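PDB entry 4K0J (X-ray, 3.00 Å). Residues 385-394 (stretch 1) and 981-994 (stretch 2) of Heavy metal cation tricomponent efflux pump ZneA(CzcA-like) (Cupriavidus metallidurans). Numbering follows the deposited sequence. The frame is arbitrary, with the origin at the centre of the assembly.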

# COMPACT_ATOMS: atom_id res chain seq x y z
N ASN C 385 0.31 -13.41 23.82
CA ASN C 385 -0.37 -12.70 24.89
C ASN C 385 -0.22 -13.41 26.23
O ASN C 385 -0.76 -14.49 26.43
N LEU C 386 0.51 -12.79 27.14
CA LEU C 386 0.70 -13.36 28.46
C LEU C 386 -0.60 -13.30 29.26
O LEU C 386 -0.86 -14.18 30.07
N LEU C 387 -1.40 -12.26 29.02
CA LEU C 387 -2.68 -12.10 29.72
C LEU C 387 -3.64 -13.24 29.42
O LEU C 387 -4.46 -13.60 30.27
N SER C 388 -3.55 -13.80 28.22
CA SER C 388 -4.47 -14.85 27.81
C SER C 388 -3.84 -16.25 27.88
O SER C 388 -4.55 -17.24 28.03
N LEU C 389 -2.52 -16.32 27.79
CA LEU C 389 -1.82 -17.60 27.95
C LEU C 389 -1.77 -18.01 29.41
O LEU C 389 -1.57 -19.18 29.73
N GLY C 390 -1.96 -17.04 30.30
CA GLY C 390 -2.03 -17.34 31.71
C GLY C 390 -3.32 -18.08 31.99
O GLY C 390 -3.41 -18.84 32.96
N ALA C 391 -4.31 -17.88 31.13
CA ALA C 391 -5.63 -18.45 31.34
C ALA C 391 -5.83 -19.79 30.63
O ALA C 391 -6.96 -20.17 30.33
N ILE C 392 -4.74 -20.49 30.37
CA ILE C 392 -4.82 -21.83 29.80
C ILE C 392 -5.05 -22.82 30.93
O ILE C 392 -4.48 -22.68 32.01
N ASP C 393 -5.89 -23.82 30.69
CA ASP C 393 -6.32 -24.74 31.74
C ASP C 393 -5.32 -25.86 32.00
O ASP C 393 -5.25 -26.39 33.11
N PHE C 394 -4.55 -26.23 30.98
CA PHE C 394 -3.62 -27.36 31.06
C PHE C 394 -4.33 -28.68 31.37
O PHE C 394 -4.25 -29.63 30.59
N LEU C 981 0.64 -8.46 39.02
CA LEU C 981 0.18 -7.81 37.80
C LEU C 981 0.10 -8.82 36.66
O LEU C 981 1.09 -9.46 36.32
N GLY C 982 -1.09 -8.96 36.08
CA GLY C 982 -1.26 -9.85 34.94
C GLY C 982 -2.27 -10.95 35.20
O GLY C 982 -2.55 -11.77 34.32
N SER C 983 -2.81 -10.96 36.41
CA SER C 983 -3.82 -11.94 36.78
C SER C 983 -5.19 -11.28 36.82
O SER C 983 -6.16 -11.86 37.30
N ASP C 984 -5.25 -10.05 36.33
CA ASP C 984 -6.47 -9.26 36.41
C ASP C 984 -7.38 -9.47 35.20
O ASP C 984 -8.11 -8.56 34.80
N VAL C 985 -7.35 -10.66 34.63
CA VAL C 985 -8.23 -10.99 33.52
C VAL C 985 -8.41 -12.49 33.43
O VAL C 985 -9.31 -12.98 32.76
N GLN C 986 -7.55 -13.21 34.14
CA GLN C 986 -7.56 -14.67 34.14
C GLN C 986 -8.52 -15.18 35.20
O GLN C 986 -9.22 -16.17 35.00
N ARG C 987 -8.54 -14.50 36.34
CA ARG C 987 -9.40 -14.86 37.45
C ARG C 987 -10.89 -15.02 37.12
O ARG C 987 -11.57 -15.82 37.76
N PRO C 988 -11.42 -14.24 36.16
CA PRO C 988 -12.80 -14.54 35.74
C PRO C 988 -12.98 -15.94 35.16
O PRO C 988 -13.84 -16.68 35.65
N LEU C 989 -12.18 -16.30 34.16
CA LEU C 989 -12.28 -17.63 33.56
C LEU C 989 -11.97 -18.71 34.60
O LEU C 989 -12.63 -19.74 34.66
N ALA C 990 -10.96 -18.44 35.42
CA ALA C 990 -10.56 -19.34 36.49
C ALA C 990 -11.72 -19.63 37.42
O ALA C 990 -12.03 -20.78 37.72
N THR C 991 -12.38 -18.57 37.88
CA THR C 991 -13.50 -18.68 38.79
C THR C 991 -14.66 -19.44 38.15
O THR C 991 -15.19 -20.39 38.72
N VAL C 992 -15.04 -19.01 36.95
CA VAL C 992 -16.14 -19.63 36.22
C VAL C 992 -15.94 -21.13 36.02
O VAL C 992 -16.85 -21.92 36.26
N VAL C 993 -14.74 -21.52 35.59
CA VAL C 993 -14.46 -22.93 35.34
C VAL C 993 -14.32 -23.74 36.63
O VAL C 993 -15.01 -24.75 36.80
N VAL C 994 -13.44 -23.30 37.52
CA VAL C 994 -13.20 -24.00 38.78
C VAL C 994 -14.49 -24.20 39.57
O VAL C 994 -14.80 -25.31 40.00

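Segments far apart in sequence can pack together without a single hydrogen bond between them, relying on van der Waals contact. The two stretches of ZneA, nearly 600 residues apart at their closest touching pair, illustrate this: no hydrogen bond crosses between them, and the contact buries a modest 326 Å².

Along stretch 2, Leu981 keeps out of the contact, and Gly982 opens it with its backbone. Leu387, whose CA-to-CB bond runs sideways, bends its end closer in an m,t rotamer, so that Leu387 CD2 rests 3.6 Å from Gly982 O. The phi of 120° at Gly982 calls for glycine, since a CB there would jam against the preceding carbonyl. Ser983 points away. Asp984 (chi1 m) turns to its own stretch, where Asp984 OD1 receives a hydrogen bond from Arg987 NH2 at 3.3 Å, part of a salt bridge.

Val985, chi1 p, points toward stretch 1; its CG1 lies 4.0 Å from Leu387 CB and 3.4 Å from Leu387 O. Gln986 follows with chi1 m and chi2 t, its aliphatic part touching both backbone and side chain of stretch 1: Gln986 CG is 3.6 Å from Leu387 O, and Gln986 CB is 4.2 Å from Ala391 CB. Its NE2 reaches to 3.9 Å from Gly390 CA, and the bare glycine makes this possible, because an ideal CB would come within 2.5 Å of that nitrogen.

One helical turn later, Leu989 (chi1 m, chi2 between wells) points inward and sets CD1 4.0 Å from Ala391 CB, a small side chain that itself points toward stretch 2. Thr991 is out of reach and bonds back to its own helix, Thr991 OG1 to Arg987 O at a very short 2.4 Å. Val993, chi1 t, closes the contact, with CG1 3.9 Å from OD2 of Asp393, whose t rotamer brings its carboxylate nearer.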

# COMPACT_ATOMS: atom_id res chain seq x y z
CB ASN C 385 -1.86 -12.55 24.57
CG ASN C 385 -2.20 -11.22 23.94
OD1 ASN C 385 -1.31 -10.43 23.61
ND2 ASN C 385 -3.49 -10.96 23.76
CB LEU C 386 1.81 -12.61 29.19
CG LEU C 386 3.12 -12.54 28.40
CD1 LEU C 386 3.97 -11.38 28.88
CD2 LEU C 386 3.89 -13.85 28.50
CB LEU C 387 -3.34 -10.77 29.35
CG LEU C 387 -2.75 -9.49 29.94
CD1 LEU C 387 -3.68 -8.31 29.69
CD2 LEU C 387 -2.48 -9.67 31.43
CB SER C 388 -5.02 -14.58 26.41
OG SER C 388 -4.03 -14.76 25.41
CB LEU C 389 -0.41 -17.54 27.38
CG LEU C 389 -0.26 -18.21 26.02
CD1 LEU C 389 -1.19 -17.58 25.00
CD2 LEU C 389 1.19 -18.15 25.55
CB ALA C 391 -6.70 -17.46 30.92
CB ILE C 392 -3.55 -22.20 29.02
CG1 ILE C 392 -3.23 -21.12 27.98
CG2 ILE C 392 -3.71 -23.55 28.33
CD1 ILE C 392 -4.34 -20.88 26.99
CB ASP C 393 -7.69 -25.32 31.40
CG ASP C 393 -8.45 -25.82 32.61
OD1 ASP C 393 -7.82 -26.13 33.65
OD2 ASP C 393 -9.69 -25.90 32.53
CB PHE C 394 -2.51 -27.11 32.08
CG PHE C 394 -1.37 -26.29 31.56
CD1 PHE C 394 -0.40 -25.80 32.41
CD2 PHE C 394 -1.27 -26.02 30.20
CE1 PHE C 394 0.64 -25.04 31.93
CE2 PHE C 394 -0.22 -25.27 29.71
CZ PHE C 394 0.73 -24.78 30.58
CB LEU C 981 1.14 -6.69 37.40
CG LEU C 981 1.35 -5.54 38.39
CD1 LEU C 981 2.45 -4.62 37.89
CD2 LEU C 981 0.05 -4.76 38.59
CB SER C 983 -3.50 -12.54 38.14
OG SER C 983 -3.50 -11.53 39.15
CB ASP C 984 -6.14 -7.77 36.56
CG ASP C 984 -5.54 -7.44 37.91
OD1 ASP C 984 -6.32 -7.05 38.81
OD2 ASP C 984 -4.31 -7.55 38.07
CB VAL C 985 -7.69 -10.46 32.18
CG1 VAL C 985 -6.61 -11.40 31.63
CG2 VAL C 985 -8.82 -10.30 31.17
CB GLN C 986 -6.16 -15.19 34.43
CG GLN C 986 -5.06 -14.39 33.76
CD GLN C 986 -3.72 -14.60 34.42
OE1 GLN C 986 -3.62 -15.23 35.47
NE2 GLN C 986 -2.67 -14.07 33.80
CB ARG C 987 -9.23 -13.89 38.62
CG ARG C 987 -7.84 -13.90 39.21
CD ARG C 987 -7.81 -13.11 40.51
NE ARG C 987 -8.35 -11.77 40.34
CZ ARG C 987 -7.64 -10.72 39.93
NH1 ARG C 987 -6.36 -10.87 39.63
NH2 ARG C 987 -8.22 -9.54 39.81
CB PRO C 988 -13.06 -13.49 34.67
CG PRO C 988 -12.25 -12.34 35.10
CD PRO C 988 -10.99 -12.92 35.67
CB LEU C 989 -11.33 -17.78 32.36
CG LEU C 989 -11.36 -16.70 31.28
CD1 LEU C 989 -10.23 -15.72 31.50
CD2 LEU C 989 -11.26 -17.31 29.89
CB ALA C 990 -9.40 -18.74 37.27
CB THR C 991 -13.99 -17.29 39.23
OG1 THR C 991 -12.87 -16.52 39.68
CG2 THR C 991 -15.00 -17.41 40.35
CB VAL C 992 -16.35 -18.96 34.84
CG1 VAL C 992 -17.23 -19.83 33.95
CG2 VAL C 992 -16.95 -17.57 35.01
CB VAL C 993 -13.20 -23.12 34.47
CG1 VAL C 993 -12.81 -24.58 34.43
CG2 VAL C 993 -13.43 -22.58 33.07
CB VAL C 994 -12.16 -23.26 39.67
CG1 VAL C 994 -12.16 -23.83 41.08
CG2 VAL C 994 -10.78 -23.37 39.06